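Local coordinates for protein putative Acetyltransferase (Pyrococcus horikoshii, PDB 3DDD) that binds coenzyme A and probably transfers an acyl group from it to an acceptor, in the manner of GNAT acetyltransferases, at residues A[80-85]-A[116-121]; A[201-206]-A[217-222]; A[146-151]-A[257-262]. All coordinates share one frame; numbering follows the deposited sequence. Where two conformers were deposited one is given.

Contact 1 (A[80-85]-A[116-121]); sequences IFFYNK and RRKVDT. With EDO (1,2-ethanediol), chain E.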
loop_
_atom_site.group_PDB
_atom_site.type_symbol
_atom_site.label_atom_id
_atom_site.label_comp_id
_atom_site.label_asym_id
_atom_site.label_seq_id
_atom_site.Cartn_x
_atom_site.Cartn_y
_atom_site.Cartn_z
ATOM N N ILE A 80 1.254 8.418 -6.183
ATOM C CA ILE A 80 0.500 7.620 -7.144
ATOM C C ILE A 80 1.458 6.528 -7.656
ATOM O O ILE A 80 2.653 6.781 -7.860
ATOM C CB ILE A 80 -0.136 8.495 -8.271
ATOM C CG1 ILE A 80 -1.099 7.658 -9.095
ATOM C CG2 ILE A 80 0.902 9.202 -9.154
ATOM C CD1 ILE A 80 -1.998 8.434 -9.916
ATOM N N PHE A 81 0.952 5.305 -7.726
ATOM C CA PHE A 81 1.703 4.154 -8.212
ATOM C C PHE A 81 0.937 3.543 -9.387
ATOM O O PHE A 81 -0.210 3.147 -9.240
ATOM C CB PHE A 81 1.921 3.125 -7.083
ATOM C CG PHE A 81 2.608 3.706 -5.868
ATOM C CD1 PHE A 81 3.972 3.914 -5.864
ATOM C CD2 PHE A 81 1.879 4.076 -4.744
ATOM C CE1 PHE A 81 4.600 4.479 -4.762
ATOM C CE2 PHE A 81 2.494 4.610 -3.641
ATOM C CZ PHE A 81 3.849 4.815 -3.638
ATOM N N PHE A 82 1.578 3.507 -10.551
ATOM C CA PHE A 82 0.966 2.986 -11.780
ATOM C C PHE A 82 1.228 1.527 -12.073
ATOM O O PHE A 82 2.360 1.055 -12.019
ATOM C CB PHE A 82 1.443 3.779 -12.997
ATOM C CG PHE A 82 0.887 5.145 -13.047
ATOM C CD1 PHE A 82 -0.401 5.349 -13.476
ATOM C CD2 PHE A 82 1.638 6.219 -12.595
ATOM C CE1 PHE A 82 -0.937 6.620 -13.472
ATOM C CE2 PHE A 82 1.130 7.471 -12.591
ATOM C CZ PHE A 82 -0.159 7.687 -13.035
ATOM N N TYR A 83 0.160 0.828 -12.393
ATOM C CA TYR A 83 0.235 -0.492 -13.010
ATOM C C TYR A 83 -0.347 -0.359 -14.445
ATOM O O TYR A 83 -0.418 0.759 -15.000
ATOM C CB TYR A 83 -0.504 -1.503 -12.130
ATOM C CG TYR A 83 -0.122 -1.368 -10.692
ATOM C CD1 TYR A 83 1.176 -1.626 -10.282
ATOM C CD2 TYR A 83 -1.041 -0.921 -9.737
ATOM C CE1 TYR A 83 1.549 -1.477 -8.973
ATOM C CE2 TYR A 83 -0.682 -0.781 -8.405
ATOM C CZ TYR A 83 0.617 -1.053 -8.028
ATOM O OH TYR A 83 0.993 -0.897 -6.723
ATOM N N ASN A 84 -0.775 -1.457 -15.045
ATOM C CA ASN A 84 -1.128 -1.428 -16.474
ATOM C C ASN A 84 -2.494 -0.830 -16.706
ATOM O O ASN A 84 -2.703 -0.122 -17.675
ATOM C CB ASN A 84 -1.075 -2.835 -17.094
ATOM C CG ASN A 84 0.304 -3.482 -16.994
ATOM O OD1 ASN A 84 1.292 -2.814 -16.730
ATOM N ND2 ASN A 84 0.367 -4.789 -17.209
ATOM N N LYS A 85 -3.416 -1.115 -15.801
ATOM C CA LYS A 85 -4.823 -0.786 -15.984
ATOM C C LYS A 85 -5.326 0.172 -14.931
ATOM O O LYS A 85 -6.390 0.758 -15.081
ATOM C CB LYS A 85 -5.642 -2.056 -15.852
ATOM C CG LYS A 85 -5.363 -3.137 -16.919
ATOM C CD LYS A 85 -6.400 -4.272 -16.816
ATOM C CE LYS A 85 -5.911 -5.547 -17.512
ATOM N NZ LYS A 85 -4.804 -6.172 -16.712
ATOM N N ARG A 116 -5.212 10.360 -14.485
ATOM C CA ARG A 116 -6.210 10.364 -15.546
ATOM C C ARG A 116 -5.643 10.370 -16.966
ATOM O O ARG A 116 -6.282 9.882 -17.878
ATOM C CB ARG A 116 -7.086 11.592 -15.414
ATOM C CG ARG A 116 -8.177 11.518 -14.388
ATOM C CD ARG A 116 -8.952 12.863 -14.410
ATOM N NE ARG A 116 -9.992 12.980 -13.388
ATOM C CZ ARG A 116 -11.150 12.313 -13.419
ATOM N NH1 ARG A 116 -11.420 11.421 -14.377
ATOM N NH2 ARG A 116 -12.040 12.509 -12.466
ATOM N N ARG A 117 -4.483 10.971 -17.169
ATOM C CA ARG A 117 -3.832 10.952 -18.476
ATOM C C ARG A 117 -3.376 9.559 -18.854
ATOM O O ARG A 117 -3.208 9.282 -20.033
ATOM C CB ARG A 117 -2.540 11.739 -18.457
ATOM C CG ARG A 117 -2.569 13.197 -18.674
ATOM C CD ARG A 117 -1.163 13.711 -18.324
ATOM N NE ARG A 117 -1.333 15.035 -17.823
ATOM C CZ ARG A 117 -0.643 15.586 -16.849
ATOM N NH1 ARG A 117 0.346 14.947 -16.260
ATOM N NH2 ARG A 117 -0.960 16.824 -16.501
ATOM N N LYS A 118 -3.057 8.727 -17.856
ATOM C CA LYS A 118 -2.452 7.425 -18.125
ATOM C C LYS A 118 -3.392 6.217 -17.973
ATOM O O LYS A 118 -3.328 5.273 -18.773
ATOM C CB LYS A 118 -1.173 7.236 -17.310
ATOM C CG LYS A 118 -0.197 6.262 -18.026
ATOM C CD LYS A 118 0.979 5.793 -17.151
ATOM C CE LYS A 118 1.880 6.929 -16.673
ATOM N NZ LYS A 118 3.196 6.372 -16.213
ATOM N N VAL A 119 -4.280 6.250 -16.987
ATOM C CA VAL A 119 -5.159 5.115 -16.714
ATOM C C VAL A 119 -6.602 5.516 -16.498
ATOM O O VAL A 119 -6.884 6.657 -16.161
ATOM C CB VAL A 119 -4.694 4.300 -15.468
ATOM C CG1 VAL A 119 -3.315 3.720 -15.699
ATOM C CG2 VAL A 119 -4.735 5.147 -14.192
ATOM N N ASP A 120 -7.506 4.542 -16.640
ATOM C CA ASP A 120 -8.938 4.778 -16.490
ATOM C C ASP A 120 -9.535 4.347 -15.149
ATOM O O ASP A 120 -10.711 4.592 -14.869
ATOM C CB ASP A 120 -9.688 4.101 -17.640
ATOM C CG ASP A 120 -9.369 4.736 -18.999
ATOM O OD1 ASP A 120 -8.988 5.934 -19.074
ATOM O OD2 ASP A 120 -9.494 4.016 -19.993
ATOM N N THR A 121 -8.739 3.730 -14.309
ATOM C CA THR A 121 -9.193 3.406 -12.969
ATOM C C THR A 121 -8.143 3.820 -11.966
ATOM O O THR A 121 -6.971 3.545 -12.145
ATOM C CB THR A 121 -9.526 1.936 -12.855
ATOM O OG1 THR A 121 -10.653 1.703 -13.697
ATOM C CG2 THR A 121 -9.873 1.545 -11.383
HETATM C C1 EDO E . -9.007 7.751 -13.840
HETATM O O1 EDO E . -9.150 8.284 -15.154
HETATM C C2 EDO E . -10.280 8.044 -13.067
HETATM O O2 EDO E . -11.424 7.551 -13.772
HETATM O O HOH W 1 -6.683 2.213 -18.155
#

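Contact 2 (A[201-206]-A[217-222]); sequences ENEGFG and VADSPR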
loop_
_atom_site.group_PDB
_atom_site.type_symbol
_atom_site.label_atom_id
_atom_site.label_comp_id
_atom_site.label_asym_id
_atom_site.label_seq_id
_atom_site.Cartn_x
_atom_site.Cartn_y
_atom_site.Cartn_z
ATOM N N GLU A 201 3.762 -25.446 -2.830
ATOM C CA GLU A 201 3.319 -26.231 -3.974
ATOM C C GLU A 201 3.536 -25.280 -5.168
ATOM O O GLU A 201 4.558 -24.527 -5.178
ATOM C CB GLU A 201 1.871 -26.717 -3.693
ATOM C CG GLU A 201 1.884 -27.752 -2.515
ATOM C CD GLU A 201 0.631 -27.811 -1.603
ATOM O OE1 GLU A 201 -0.509 -27.818 -2.127
ATOM O OE2 GLU A 201 0.808 -27.889 -0.348
ATOM N N ASN A 202 2.628 -25.270 -6.140
ATOM C CA ASN A 202 2.572 -24.129 -7.064
ATOM C C ASN A 202 1.212 -23.453 -6.982
ATOM O O ASN A 202 0.652 -23.032 -7.992
ATOM C CB ASN A 202 2.869 -24.562 -8.500
ATOM C CG ASN A 202 4.346 -24.874 -8.734
ATOM O OD1 ASN A 202 5.111 -25.095 -7.784
ATOM N ND2 ASN A 202 4.751 -24.899 -10.015
ATOM N N GLU A 203 0.693 -23.344 -5.762
ATOM C CA GLU A 203 -0.693 -22.939 -5.509
ATOM C C GLU A 203 -0.805 -21.713 -4.617
ATOM O O GLU A 203 -1.908 -21.272 -4.319
ATOM C CB GLU A 203 -1.460 -24.074 -4.820
ATOM C CG GLU A 203 -1.664 -25.370 -5.615
ATOM C CD GLU A 203 -2.362 -26.442 -4.760
ATOM O OE1 GLU A 203 -3.187 -26.070 -3.881
ATOM O OE2 GLU A 203 -2.087 -27.646 -4.963
ATOM N N GLY A 204 0.318 -21.167 -4.157
ATOM C CA GLY A 204 0.237 -19.979 -3.346
ATOM C C GLY A 204 1.569 -19.393 -2.993
ATOM O O GLY A 204 2.576 -20.063 -3.090
ATOM N N PHE A 205 1.554 -18.119 -2.617
ATOM C CA PHE A 205 2.748 -17.423 -2.165
ATOM C C PHE A 205 2.401 -16.338 -1.151
ATOM O O PHE A 205 1.274 -15.817 -1.126
ATOM C CB PHE A 205 3.552 -16.814 -3.342
ATOM C CG PHE A 205 3.005 -15.506 -3.846
ATOM C CD1 PHE A 205 3.433 -14.305 -3.308
ATOM C CD2 PHE A 205 2.062 -15.479 -4.875
ATOM C CE1 PHE A 205 2.936 -13.118 -3.749
ATOM C CE2 PHE A 205 1.544 -14.288 -5.333
ATOM C CZ PHE A 205 1.967 -13.100 -4.771
ATOM N N GLY A 206 3.393 -16.016 -0.330
ATOM C CA GLY A 206 3.351 -14.864 0.546
ATOM C C GLY A 206 4.689 -14.147 0.559
ATOM O O GLY A 206 5.742 -14.782 0.411
ATOM N N VAL A 217 -1.446 -14.723 -1.443
ATOM C CA VAL A 217 -2.326 -15.251 -2.487
ATOM C C VAL A 217 -2.249 -16.787 -2.485
ATOM O O VAL A 217 -1.148 -17.346 -2.430
ATOM C CB VAL A 217 -1.954 -14.694 -3.884
ATOM C CG1 VAL A 217 -2.916 -15.221 -4.982
ATOM C CG2 VAL A 217 -1.981 -13.166 -3.847
ATOM N N ALA A 218 -3.405 -17.449 -2.467
ATOM C CA ALA A 218 -3.472 -18.928 -2.432
ATOM C C ALA A 218 -4.720 -19.460 -3.109
ATOM O O ALA A 218 -5.807 -18.919 -2.913
ATOM C CB ALA A 218 -3.431 -19.452 -1.003
ATOM N N ASP A 219 -4.561 -20.542 -3.872
ATOM C CA ASP A 219 -5.690 -21.241 -4.516
ATOM C C ASP A 219 -6.623 -21.937 -3.533
ATOM O O ASP A 219 -7.747 -22.273 -3.915
ATOM C CB ASP A 219 -5.193 -22.318 -5.508
ATOM C CG ASP A 219 -4.895 -21.768 -6.913
ATOM O OD1 ASP A 219 -5.448 -20.710 -7.321
ATOM O OD2 ASP A 219 -4.100 -22.432 -7.634
ATOM N N SER A 220 -6.160 -22.214 -2.309
ATOM C CA SER A 220 -7.042 -22.760 -1.260
ATOM C C SER A 220 -6.714 -22.249 0.129
ATOM O O SER A 220 -5.597 -21.826 0.394
ATOM C CB SER A 220 -7.012 -24.295 -1.238
ATOM O OG SER A 220 -5.737 -24.786 -0.901
ATOM N N PRO A 221 -7.695 -22.282 1.033
ATOM C CA PRO A 221 -7.402 -21.927 2.412
ATOM C C PRO A 221 -6.318 -22.764 3.053
ATOM O O PRO A 221 -5.566 -22.235 3.874
ATOM C CB PRO A 221 -8.736 -22.150 3.121
ATOM C CG PRO A 221 -9.767 -21.942 2.026
ATOM C CD PRO A 221 -9.130 -22.578 0.830
ATOM N N ARG A 222 -6.224 -24.053 2.715
ATOM C CA ARG A 222 -5.184 -24.878 3.338
ATOM C C ARG A 222 -3.784 -24.465 2.908
ATOM O O ARG A 222 -2.901 -24.451 3.736
ATOM C CB ARG A 222 -5.388 -26.386 3.170
ATOM C CG ARG A 222 -5.526 -26.888 1.772
ATOM C CD ARG A 222 -5.311 -28.430 1.715
ATOM N NE ARG A 222 -3.889 -28.712 1.593
ATOM C CZ ARG A 222 -3.199 -28.671 0.455
ATOM N NH1 ARG A 222 -3.788 -28.381 -0.708
ATOM N NH2 ARG A 222 -1.900 -28.926 0.482
#

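Contact 3 (A[146-151]-A[257-262]); sequences VRYELM and PSQVTS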
loop_
_atom_site.group_PDB
_atom_site.type_symbol
_atom_site.label_atom_id
_atom_site.label_comp_id
_atom_site.label_asym_id
_atom_site.label_seq_id
_atom_site.Cartn_x
_atom_site.Cartn_y
_atom_site.Cartn_z
ATOM N N VAL A 146 -8.816 -4.773 6.168
ATOM C CA VAL A 146 -8.669 -4.776 7.643
ATOM C C VAL A 146 -7.303 -5.299 8.095
ATOM O O VAL A 146 -6.904 -6.414 7.755
ATOM C CB VAL A 146 -9.803 -5.569 8.303
ATOM C CG1 VAL A 146 -9.718 -5.500 9.809
ATOM C CG2 VAL A 146 -11.149 -5.016 7.838
ATOM N N ARG A 147 -6.594 -4.471 8.855
ATOM C CA ARG A 147 -5.247 -4.755 9.339
ATOM C C ARG A 147 -5.358 -5.499 10.675
ATOM O O ARG A 147 -5.954 -4.981 11.628
ATOM C CB ARG A 147 -4.476 -3.429 9.493
ATOM C CG ARG A 147 -2.969 -3.527 9.839
ATOM C CD ARG A 147 -2.326 -2.109 9.977
ATOM N NE ARG A 147 -1.593 -1.633 8.785
ATOM C CZ ARG A 147 -1.448 -0.349 8.415
ATOM N NH1 ARG A 147 -2.005 0.659 9.110
ATOM N NH2 ARG A 147 -0.754 -0.064 7.313
ATOM N N TYR A 148 -4.814 -6.720 10.721
ATOM C CA TYR A 148 -4.843 -7.575 11.907
ATOM C C TYR A 148 -3.435 -7.827 12.356
ATOM O O TYR A 148 -2.550 -7.961 11.528
ATOM C CB TYR A 148 -5.504 -8.930 11.610
ATOM C CG TYR A 148 -7.012 -8.845 11.552
ATOM C CD1 TYR A 148 -7.766 -8.795 12.717
ATOM C CD2 TYR A 148 -7.684 -8.783 10.333
ATOM C CE1 TYR A 148 -9.143 -8.721 12.682
ATOM C CE2 TYR A 148 -9.064 -8.716 10.281
ATOM C CZ TYR A 148 -9.788 -8.683 11.460
ATOM O OH TYR A 148 -11.154 -8.592 11.410
ATOM N N GLU A 149 -3.236 -7.894 13.669
ATOM C CA GLU A 149 -1.967 -8.296 14.228
ATOM C C GLU A 149 -2.178 -9.712 14.741
ATOM O O GLU A 149 -3.176 -9.988 15.404
ATOM C CB GLU A 149 -1.532 -7.382 15.380
ATOM C CG GLU A 149 -0.130 -7.629 15.827
ATOM C CD GLU A 149 0.256 -6.868 17.096
ATOM O OE1 GLU A 149 -0.146 -5.707 17.271
ATOM O OE2 GLU A 149 0.963 -7.448 17.929
ATOM N N LEU A 150 -1.223 -10.583 14.437
ATOM C CA LEU A 150 -1.297 -12.006 14.714
ATOM C C LEU A 150 -0.526 -12.206 16.024
ATOM O O LEU A 150 0.637 -11.845 16.108
ATOM C CB LEU A 150 -0.632 -12.798 13.561
ATOM C CG LEU A 150 -1.083 -12.567 12.105
ATOM C CD1 LEU A 150 -0.254 -13.371 11.088
ATOM C CD2 LEU A 150 -2.557 -12.851 11.927
HETATM N N MSE A 151 -1.196 -12.705 17.052
HETATM C CA MSE A 151 -0.678 -12.601 18.417
HETATM C C MSE A 151 0.038 -13.853 18.892
HETATM O O MSE A 151 1.039 -13.739 19.577
HETATM C CB MSE A 151 -1.796 -12.270 19.410
HETATM C CG MSE A 151 -2.561 -10.951 19.141
HETATM SE SE MSE A 151 -1.450 -9.414 18.702
HETATM C CE MSE A 151 -0.535 -9.260 20.430
ATOM N N PRO A 257 -6.084 -13.277 16.499
ATOM C CA PRO A 257 -5.689 -11.976 15.990
ATOM C C PRO A 257 -6.280 -10.782 16.746
ATOM O O PRO A 257 -7.273 -10.901 17.438
ATOM C CB PRO A 257 -6.197 -12.011 14.545
ATOM C CG PRO A 257 -7.377 -12.841 14.595
ATOM C CD PRO A 257 -7.058 -13.931 15.615
ATOM N N SER A 258 -5.652 -9.629 16.582
ATOM C CA SER A 258 -6.073 -8.399 17.204
ATOM C C SER A 258 -6.245 -7.400 16.082
ATOM O O SER A 258 -5.302 -7.125 15.332
ATOM C CB SER A 258 -5.000 -7.940 18.188
ATOM O OG SER A 258 -5.268 -6.650 18.701
ATOM N N GLN A 259 -7.454 -6.863 15.929
ATOM C CA GLN A 259 -7.684 -5.921 14.846
ATOM C C GLN A 259 -6.984 -4.597 15.105
ATOM O O GLN A 259 -7.216 -3.968 16.122
ATOM C CB GLN A 259 -9.163 -5.650 14.625
ATOM C CG GLN A 259 -9.344 -4.670 13.438
ATOM C CD GLN A 259 -10.765 -4.316 13.156
ATOM O OE1 GLN A 259 -11.642 -5.188 13.102
ATOM N NE2 GLN A 259 -11.010 -3.032 12.932
ATOM N N VAL A 260 -6.198 -4.132 14.146
ATOM C CA VAL A 260 -5.453 -2.876 14.315
ATOM C C VAL A 260 -6.214 -1.682 13.778
ATOM O O VAL A 260 -6.360 -0.674 14.453
ATOM C CB VAL A 260 -4.080 -2.902 13.583
ATOM C CG1 VAL A 260 -3.334 -1.578 13.823
ATOM C CG2 VAL A 260 -3.265 -4.073 14.032
ATOM N N THR A 261 -6.630 -1.771 12.523
ATOM C CA THR A 261 -7.346 -0.685 11.868
ATOM C C THR A 261 -8.025 -1.198 10.612
ATOM O O THR A 261 -7.733 -2.290 10.169
ATOM C CB THR A 261 -6.406 0.498 11.526
ATOM O OG1 THR A 261 -7.213 1.647 11.240
ATOM C CG2 THR A 261 -5.486 0.180 10.368
ATOM N N SER A 262 -8.983 -0.455 10.079
ATOM C CA SER A 262 -9.494 -0.757 8.748
ATOM C C SER A 262 -9.599 0.479 7.852
ATOM O O SER A 262 -9.696 1.602 8.310
ATOM C CB SER A 262 -10.819 -1.477 8.817
ATOM O OG SER A 262 -11.846 -0.573 9.061
#

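Contact 1 (A[80-85]-A[116-121])
Lys118 lays the end of its side chain over one face of the Phe82 ring, while Val119 meets the same ring at its edge. Lys118 CE stands almost exactly above the ring centre, 4.0 Å from the centroid of the Phe82 ring and only 3° off the ring normal, a CH-pi contact. Lys118 NZ follows at 4.3 Å from the Phe82 centroid, tilted 23° from the normal but still over the face, so a cation-pi interaction adds to the methylene packing. The chain gets there because CG leaves anti to the backbone N (chi1 -153°) and a bend at chi3 folds the ammonium end over the ring. Near the ring plane, Val119 CG1 lies 4.0 Å from Phe82 CD1. The Phe82 side chain also touches Ala87 of strand 86-94 and Ile114 of helix 103-118, so the lysine lies across a buried phenylalanine.

Beyond Val119 the contact thins out: Lys85 O comes within 3.9 Å of Val119 CB, and one water, accepting from Asp120 N and donating weakly to Lys85 O, joins the two backbones. A 1,2-ethanediol molecule, probably from the crystallisation liquor, donates to Val119 O and Asp120 O. In the GNAT fold, this is where the end of strand 73-82 and the turn after it pack against the end of helix 103-118, just before strand 121-126.

Contact 2 (A[201-206]-A[217-222])
Arg222 reaches back from the first turn of helix 221-233 to the carboxylate of Glu201. Its NH2 makes a salt bridge to Glu201 OE2 at 3.0 Å and a hydrogen bond to OE1 of the same residue at 3.2 Å, entering on the syn side of OE1. The carboxylate and guanidinium planes are only 13° apart, although the two side chains cross at about a right angle. Glu203 joins the network more loosely: its OE1 is a long 4.0 Å from Arg222 NH1, and its carboxylate is turned 73° from the guanidinium. Lys226 forms a second salt bridge to Glu201 OE2, so this oxygen is shared by two cations. A glutamine at Glu201 would probably weaken this grip, leaving the positive charges of Arg222 and Lys226 without their shared anion.

Behind the charges, backbone bonds fix the register. Asp219 N donates to Glu203 O at 2.8 Å, and Phe205 and Val217 exchange N-H...O bonds as an antiparallel hydrogen-bonded pair. Next to them Gly204, with no side chain, lets the CA atoms of Gly204 and Ala218 come to 4.0 Å. Phe205 CG lies between its backbone N and carbonyl carbon (chi1 80°), and the ring runs alongside Val217, with Phe205 CE2 3.8 Å from Val217 CB.

Glu203 and Gly204 form a classic beta bulge opposite Ala200. The hairpin of strands 204-209 and 212-218 rests its Phe205 and Val217 side on helix 169-179, while Ala218 packs against helix 221-233 and strand 279-281.

Contact 3 (A[146-151]-A[257-262])
Tyr148 and Gln259 pack against each other on an antiparallel strand pair interrupted by a classic beta bulge, in which Val260 and Thr261 both face Arg147. The packing is close round Val146, Tyr148 and Pro257. Tyr148 CE1 lies 3.6 Å from Gln259 CB, and the ring and the Gln259 amide are turned 83° from each other. CG of Gln259 stands anti to its backbone N (chi1 -179°), and the extended chain crosses Val146 at about a right angle, bringing Gln259 CD to 3.7 Å from Val146 CG1. Pro257 CB touches Tyr148 CD1, while Ile252 of helix 246-252 touches both residues and Ile241 lies against the tyrosine.

Solvent reaches Gln259 itself and Val260 at the bulge, and contacts are sparser on the face of Arg147 and Glu149. There Arg147 runs beside Thr261, and Tyr285 touches both. Selenomethionine Met151 brings only SE and CG near Ser258 CB. Outside the bulge, Glu149 and Ser258 bond each other through both backbone N-H groups. Within it, Arg147 O accepts two donors: Val260 N at 2.7 Å, tilted 20° from the carbonyl plane, and Thr261 N at a weak 3.4 Å.

None of the three contacts touches another. The centres of contacts 1 and 2 are about 28 Å apart and those of contacts 1 and 3 about 30 Å apart, the latter two on opposite sides of the chain's centre; the centres of contacts 2 and 3 are about 21 Å apart. Contact 1 belongs to the N-terminal GNAT region and contact 2 to the C-terminal one. Contact 3 pairs strand 140-149 with strand 258-267 of the C-terminal region, and contact 2 forms within the chain between them. Contact 3 is the one near the bound coenzyme A: the Thr261 side chain is about 8 Å from the coenzyme A and about 6 Å from that of Ser127, which binds it. Contacts 1 and 2 lie away from the coenzyme A site.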